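Local coordinates for D-alanyl-D-alanine carboxypeptidase (Vibrio cholerae, PDB 5TR7), which probably trims the terminal D-alanine from peptidoglycan precursor peptides, as a penicillin-binding serine carboxypeptidase of the peptidase S11 family, at residues T202-V213 and A225-R236. Sequence-based numbering, arbitrary orientation.
Sequences TGHTSGAGYNLV and AVVMGTDNENAR. With NO2 (nitrite ion), chain F.
The ring of Tyr-210 lies between His-204, whose CD2 sits over its centre on one face, and Glu-233, whose CG makes a CH-pi contact 4.1 Å from the ring centroid on the other; at the ring's edge are Arg-236 NH1 and Thr-230 O. The Arg-236 guanidinium, turned 75° to that ring, has Tyr-210 CD1 over one face and Thr-202 over the opposite one, with nitrite O2 and Glu-233 OE2 at its edge. Both groups border the antiparallel hairpin of strands 209-218 and 221-230, within the five-stranded sheet of the penicillin-binding carboxypeptidase domain, where helix 233-251 leaves the second strand. With CG anti to the backbone N (chi1 168°) and a bend at chi3, the arginine runs past Leu-212 CB, then gives NH1 to Asn-211 O at 3.0 Å. Gly-203 N reaches that oxygen from the other face of its carbonyl plane, so this one oxygen joins strands 196-205 and 209-218 to the helix. Arg-236 NE holds nitrite O2 at 2.6 Å, while NH2 forms a salt bridge with Glu-233 OE2, which Arg-186 also pairs with. The nitrite, probably from the crystallisation liquor, is further held by Gly-188 N. Thr-202 adjoins Lys-201, the predicted substrate-binding residue. Asn-232 is the N-cap of the helix, its OD1 accepting from Ala-235 N. Along the hairpin, Leu-212 and Val-227 form a hydrogen-bonded pair; a G1 beta bulge follows, Gly-229 and Thr-230 both facing Tyr-210. Thr-230 grips Tyr-210 O twice, through its N and, from above the carbonyl plane, through OG1 at 2.8 Å. Across the bulge the Asn-211 amide is fixed at both ends: ND2 donates to Thr-205 OG1, and OD1 receives Gly-229 N at 2.8 Å, nearly in line with its C=O.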
ATOM      1  N   THR A 202       2.583   1.754   4.415  1.00 44.40           N
ATOM      2  CA  THR A 202       3.868   1.639   4.999  1.00 57.15           C
ATOM      3  C   THR A 202       4.533   0.281   4.651  1.00 49.77           C
ATOM      4  O   THR A 202       3.893  -0.651   4.296  1.00 49.85           O
ATOM      5  CB  THR A 202       3.570   1.742   6.487  1.00 54.75           C
ATOM      6  OG1 THR A 202       4.733   2.092   7.181  1.00 80.07           O
ATOM      7  CG2 THR A 202       2.947   0.472   7.010  1.00 52.38           C
ATOM      8  N   GLY A 203       5.839   0.209   4.723  1.00 57.87           N
ATOM      9  CA  GLY A 203       6.526  -1.090   4.520  1.00 54.86           C
ATOM     10  C   GLY A 203       7.980  -1.043   4.811  1.00 51.48           C
ATOM     11  O   GLY A 203       8.535   0.051   5.006  1.00 54.99           O
ATOM     12  N   HIS A 204       8.638  -2.203   4.740  1.00 59.05           N
ATOM     13  CA  HIS A 204      10.098  -2.281   4.966  1.00 59.36           C
ATOM     14  C   HIS A 204      10.734  -3.198   3.914  1.00 67.42           C
ATOM     15  O   HIS A 204      10.178  -4.231   3.569  1.00 66.20           O
ATOM     16  CB  HIS A 204      10.367  -2.828   6.359  1.00 53.76           C
ATOM     17  CG  HIS A 204      11.808  -2.804   6.751  1.00 60.99           C
ATOM     18  ND1 HIS A 204      12.709  -3.770   6.360  1.00 64.18           N
ATOM     19  CD2 HIS A 204      12.509  -1.908   7.482  1.00 55.97           C
ATOM     20  CE1 HIS A 204      13.903  -3.461   6.829  1.00 69.26           C
ATOM     21  NE2 HIS A 204      13.796  -2.359   7.550  1.00 60.26           N
ATOM     22  N   THR A 205      11.897  -2.829   3.399  1.00 65.16           N
ATOM     23  CA  THR A 205      12.640  -3.650   2.390  1.00 72.54           C
ATOM     24  C   THR A 205      13.952  -4.005   3.083  1.00 73.71           C
ATOM     25  O   THR A 205      14.761  -3.139   3.344  1.00 72.31           O
ATOM     26  CB  THR A 205      12.891  -2.861   1.105  1.00 72.19           C
ATOM     27  OG1 THR A 205      11.646  -2.464   0.500  1.00 66.19           O
ATOM     28  CG2 THR A 205      13.679  -3.679   0.046  1.00 74.53           C
ATOM     29  N   SER A 206      14.144  -5.281   3.373  1.00 80.97           N
ATOM     30  CA  SER A 206      15.200  -5.702   4.303  1.00 89.55           C
ATOM     31  C   SER A 206      16.639  -5.147   4.199  1.00 91.70           C
ATOM     32  O   SER A 206      17.238  -4.843   5.256  1.00 90.03           O
ATOM     33  CB  SER A 206      15.184  -7.205   4.457  1.00 85.13           C
ATOM     34  OG  SER A 206      15.646  -7.692   3.262  1.00 88.04           O
ATOM     35  N   GLY A 207      17.200  -4.985   3.001  1.00 74.20           N
ATOM     36  CA  GLY A 207      18.561  -4.406   2.925  1.00 79.84           C
ATOM     37  C   GLY A 207      18.594  -2.886   2.763  1.00 78.88           C
ATOM     38  O   GLY A 207      19.632  -2.289   2.923  1.00 84.16           O
ATOM     39  N   ALA A 208      17.428  -2.268   2.533  1.00 71.52           N
ATOM     40  CA  ALA A 208      17.308  -0.819   2.237  1.00 71.35           C
ATOM     41  C   ALA A 208      16.740   0.043   3.360  1.00 70.48           C
ATOM     42  O   ALA A 208      17.350   1.061   3.706  1.00 70.92           O
ATOM     43  CB  ALA A 208      16.485  -0.607   0.972  1.00 65.22           C
ATOM     44  N   GLY A 209      15.596  -0.351   3.916  1.00 66.46           N
ATOM     45  CA  GLY A 209      15.019   0.371   5.063  1.00 62.66           C
ATOM     46  C   GLY A 209      13.529   0.531   5.063  1.00 54.53           C
ATOM     47  O   GLY A 209      12.838  -0.227   4.413  1.00 59.32           O
ATOM     48  N   TYR A 210      13.042   1.513   5.802  1.00 50.46           N
ATOM     49  CA  TYR A 210      11.638   1.794   5.914  1.00 49.29           C
ATOM     50  C   TYR A 210      11.113   2.644   4.798  1.00 48.84           C
ATOM     51  O   TYR A 210      11.724   3.649   4.401  1.00 55.52           O
ATOM     52  CB  TYR A 210      11.296   2.463   7.236  1.00 49.98           C
ATOM     53  CG  TYR A 210      11.562   1.584   8.420  1.00 52.95           C
ATOM     54  CD1 TYR A 210      10.567   0.742   8.909  1.00 51.34           C
ATOM     55  CD2 TYR A 210      12.744   1.637   9.100  1.00 52.24           C
ATOM     56  CE1 TYR A 210      10.758  -0.035  10.036  1.00 47.27           C
ATOM     57  CE2 TYR A 210      12.953   0.860  10.231  1.00 58.08           C
ATOM     58  CZ  TYR A 210      11.960   0.036  10.688  1.00 51.15           C
ATOM     59  OH  TYR A 210      12.195  -0.719  11.776  1.00 49.29           O
ATOM     60  N   ASN A 211       9.909   2.261   4.349  1.00 47.08           N
ATOM     61  CA  ASN A 211       9.250   2.936   3.290  1.00 46.18           C
ATOM     62  C   ASN A 211       7.898   3.515   3.667  1.00 49.08           C
ATOM     63  O   ASN A 211       7.187   2.945   4.458  1.00 48.35           O
ATOM     64  CB  ASN A 211       8.975   1.891   2.232  1.00 49.75           C
ATOM     65  CG  ASN A 211      10.206   1.119   1.853  1.00 54.72           C
ATOM     66  OD1 ASN A 211      11.308   1.668   1.783  1.00 60.16           O
ATOM     67  ND2 ASN A 211      10.019  -0.170   1.606  1.00 59.38           N
ATOM     68  N   LEU A 212       7.496   4.577   2.959  1.00 51.56           N
ATOM     69  CA  LEU A 212       6.176   5.103   3.071  1.00 46.33           C
ATOM     70  C   LEU A 212       5.655   5.679   1.774  1.00 45.19           C
ATOM     71  O   LEU A 212       6.344   6.444   1.121  1.00 47.49           O
ATOM     72  CB  LEU A 212       6.151   6.226   4.112  1.00 48.15           C
ATOM     73  CG  LEU A 212       4.766   6.870   4.324  1.00 48.94           C
ATOM     74  CD1 LEU A 212       3.668   5.876   4.691  1.00 52.32           C
ATOM     75  CD2 LEU A 212       4.882   7.899   5.449  1.00 50.70           C
ATOM     76  N   VAL A 213       4.429   5.336   1.425  1.00 47.87           N
ATOM     77  CA  VAL A 213       3.711   5.970   0.307  1.00 49.01           C
ATOM     78  C   VAL A 213       2.677   6.822   1.024  1.00 44.01           C
ATOM     79  O   VAL A 213       1.825   6.273   1.695  1.00 44.30           O
ATOM     80  CB  VAL A 213       3.040   4.999  -0.643  1.00 51.91           C
ATOM     81  CG1 VAL A 213       2.332   5.739  -1.752  1.00 55.89           C
ATOM     82  CG2 VAL A 213       4.081   4.180  -1.282  1.00 49.55           C
ATOM     83  N   ALA A 225       3.405  11.272  -2.174  1.00 46.67           N
ATOM     84  CA  ALA A 225       4.849  11.116  -1.949  1.00 47.44           C
ATOM     85  C   ALA A 225       5.233   9.682  -1.637  1.00 48.23           C
ATOM     86  O   ALA A 225       4.446   8.905  -1.073  1.00 45.53           O
ATOM     87  CB  ALA A 225       5.315  11.999  -0.802  1.00 49.80           C
ATOM     88  N   VAL A 226       6.387   9.294  -2.145  1.00 46.47           N
ATOM     89  CA  VAL A 226       6.899   7.959  -1.877  1.00 53.20           C
ATOM     90  C   VAL A 226       8.325   8.144  -1.355  1.00 51.23           C
ATOM     91  O   VAL A 226       9.134   8.874  -1.954  1.00 55.19           O
ATOM     92  CB  VAL A 226       6.966   7.131  -3.177  1.00 51.32           C
ATOM     93  CG1 VAL A 226       7.541   5.770  -2.911  1.00 57.18           C
ATOM     94  CG2 VAL A 226       5.599   7.047  -3.801  1.00 51.40           C
ATOM     95  N   VAL A 227       8.617   7.509  -0.235  1.00 51.46           N
ATOM     96  CA  VAL A 227       9.984   7.576   0.367  1.00 52.31           C
ATOM     97  C   VAL A 227      10.397   6.143   0.604  1.00 48.10           C
ATOM     98  O   VAL A 227       9.672   5.385   1.186  1.00 48.77           O
ATOM     99  CB  VAL A 227       9.985   8.455   1.637  1.00 53.59           C
ATOM    100  CG1 VAL A 227      11.327   8.483   2.300  1.00 60.67           C
ATOM    101  CG2 VAL A 227       9.637   9.887   1.240  1.00 56.55           C
ATOM    102  N   MET A 228      11.546   5.764   0.078  1.00 54.18           N
ATOM    103  CA  MET A 228      12.030   4.387   0.219  1.00 57.76           C
ATOM    104  C   MET A 228      13.376   4.342   0.854  1.00 50.68           C
ATOM    105  O   MET A 228      14.253   5.091   0.485  1.00 56.73           O
ATOM    106  CB  MET A 228      12.176   3.715  -1.164  1.00 56.74           C
ATOM    107  CG  MET A 228      10.909   3.829  -1.992  1.00 62.69           C
ATOM    108  SD  MET A 228       9.506   2.884  -1.366  1.00 65.54           S
ATOM    109  CE  MET A 228      10.138   1.241  -1.919  1.00 64.92           C
ATOM    110  N   GLY A 229      13.527   3.435   1.800  1.00 50.45           N
ATOM    111  CA  GLY A 229      14.820   3.227   2.397  1.00 53.56           C
ATOM    112  C   GLY A 229      15.285   4.241   3.402  1.00 50.99           C
ATOM    113  O   GLY A 229      16.379   4.689   3.288  1.00 56.75           O
ATOM    114  N   THR A 230      14.439   4.601   4.360  1.00 52.71           N
ATOM    115  CA  THR A 230      14.821   5.495   5.481  1.00 50.81           C
ATOM    116  C   THR A 230      15.359   4.623   6.600  1.00 57.51           C
ATOM    117  O   THR A 230      15.066   3.434   6.707  1.00 59.69           O
ATOM    118  CB  THR A 230      13.668   6.321   6.051  1.00 49.43           C
ATOM    119  OG1 THR A 230      12.588   5.470   6.412  1.00 51.99           O
ATOM    120  CG2 THR A 230      13.179   7.297   4.975  1.00 55.21           C
ATOM    121  N   ASP A 231      16.188   5.199   7.438  1.00 60.12           N
ATOM    122  CA  ASP A 231      16.794   4.447   8.517  1.00 62.02           C
ATOM    123  C   ASP A 231      15.930   4.014   9.709  1.00 55.83           C
ATOM    124  O   ASP A 231      16.336   3.117  10.389  1.00 56.54           O
ATOM    125  CB  ASP A 231      18.075   5.178   8.952  1.00 66.53           C
ATOM    126  CG  ASP A 231      19.202   5.076   7.867  1.00 68.13           C
ATOM    127  OD1 ASP A 231      19.089   4.273   6.916  1.00 61.25           O
ATOM    128  OD2 ASP A 231      20.238   5.758   8.004  1.00 76.05           O
ATOM    129  N   ASN A 232      14.784   4.620   9.965  1.00 52.08           N
ATOM    130  CA  ASN A 232      13.955   4.225  11.118  1.00 51.59           C
ATOM    131  C   ASN A 232      12.619   4.841  10.960  1.00 49.47           C
ATOM    132  O   ASN A 232      12.442   5.674  10.073  1.00 54.87           O
ATOM    133  CB  ASN A 232      14.589   4.686  12.436  1.00 56.44           C
ATOM    134  CG  ASN A 232      14.927   6.142  12.411  1.00 62.27           C
ATOM    135  OD1 ASN A 232      14.044   7.007  12.417  1.00 61.43           O
ATOM    136  ND2 ASN A 232      16.206   6.437  12.346  1.00 69.46           N
ATOM    137  N   GLU A 233      11.675   4.410  11.783  1.00 50.19           N
ATOM    138  CA  GLU A 233      10.304   4.892  11.696  1.00 51.28           C
ATOM    139  C   GLU A 233      10.188   6.407  11.844  1.00 55.08           C
ATOM    140  O   GLU A 233       9.403   7.005  11.131  1.00 64.23           O
ATOM    141  CB  GLU A 233       9.363   4.134  12.615  1.00 55.60           C
ATOM    142  CG  GLU A 233       9.084   2.749  12.043  1.00 61.49           C
ATOM    143  CD  GLU A 233       8.006   2.021  12.775  1.00 64.25           C
ATOM    144  OE1 GLU A 233       8.323   1.477  13.845  1.00 66.96           O
ATOM    145  OE2 GLU A 233       6.852   1.942  12.248  1.00 63.64           O
ATOM    146  N   ASN A 234      11.009   7.031  12.691  1.00 54.29           N
ATOM    147  CA  ASN A 234      10.938   8.487  12.847  1.00 59.12           C
ATOM    148  C   ASN A 234      11.334   9.243  11.608  1.00 59.57           C
ATOM    149  O   ASN A 234      10.622  10.170  11.215  1.00 54.58           O
ATOM    150  CB  ASN A 234      11.714   8.913  14.055  1.00 60.05           C
ATOM    151  CG  ASN A 234      11.037   8.430  15.325  1.00 70.27           C
ATOM    152  OD1 ASN A 234       9.782   8.248  15.359  1.00 77.29           O
ATOM    153  ND2 ASN A 234      11.823   8.222  16.375  1.00 78.60           N
ATOM    154  N   ALA A 235      12.392   8.759  10.946  1.00 53.57           N
ATOM    155  CA  ALA A 235      12.835   9.338   9.730  1.00 50.04           C
ATOM    156  C   ALA A 235      11.759   9.115   8.649  1.00 53.14           C
ATOM    157  O   ALA A 235      11.455  10.027   7.893  1.00 55.95           O
ATOM    158  CB  ALA A 235      14.171   8.715   9.310  1.00 56.40           C
ATOM    159  N   ARG A 236      11.189   7.925   8.556  1.00 52.39           N
ATOM    160  CA  ARG A 236      10.128   7.692   7.561  1.00 53.64           C
ATOM    161  C   ARG A 236       9.013   8.826   7.667  1.00 49.18           C
ATOM    162  O   ARG A 236       8.628   9.458   6.676  1.00 52.11           O
ATOM    163  CB  ARG A 236       9.533   6.320   7.803  1.00 53.51           C
ATOM    164  CG  ARG A 236       8.271   6.064   7.047  1.00 56.70           C
ATOM    165  CD  ARG A 236       7.949   4.612   6.984  1.00 58.92           C
ATOM    166  NE  ARG A 236       7.561   3.966   8.248  1.00 56.80           N
ATOM    167  CZ  ARG A 236       7.384   2.642   8.316  1.00 57.32           C
ATOM    168  NH1 ARG A 236       7.604   1.879   7.239  1.00 51.30           N
ATOM    169  NH2 ARG A 236       7.007   2.034   9.419  1.00 63.42           N
TER
HETATM  170  N   NO2 F 403       5.548   5.747  10.099  1.00 72.24           N
HETATM  171  O1  NO2 F 403       4.954   6.225  11.044  1.00 72.50           O
HETATM  172  O2  NO2 F 403       6.564   4.895  10.498  1.00 68.05           O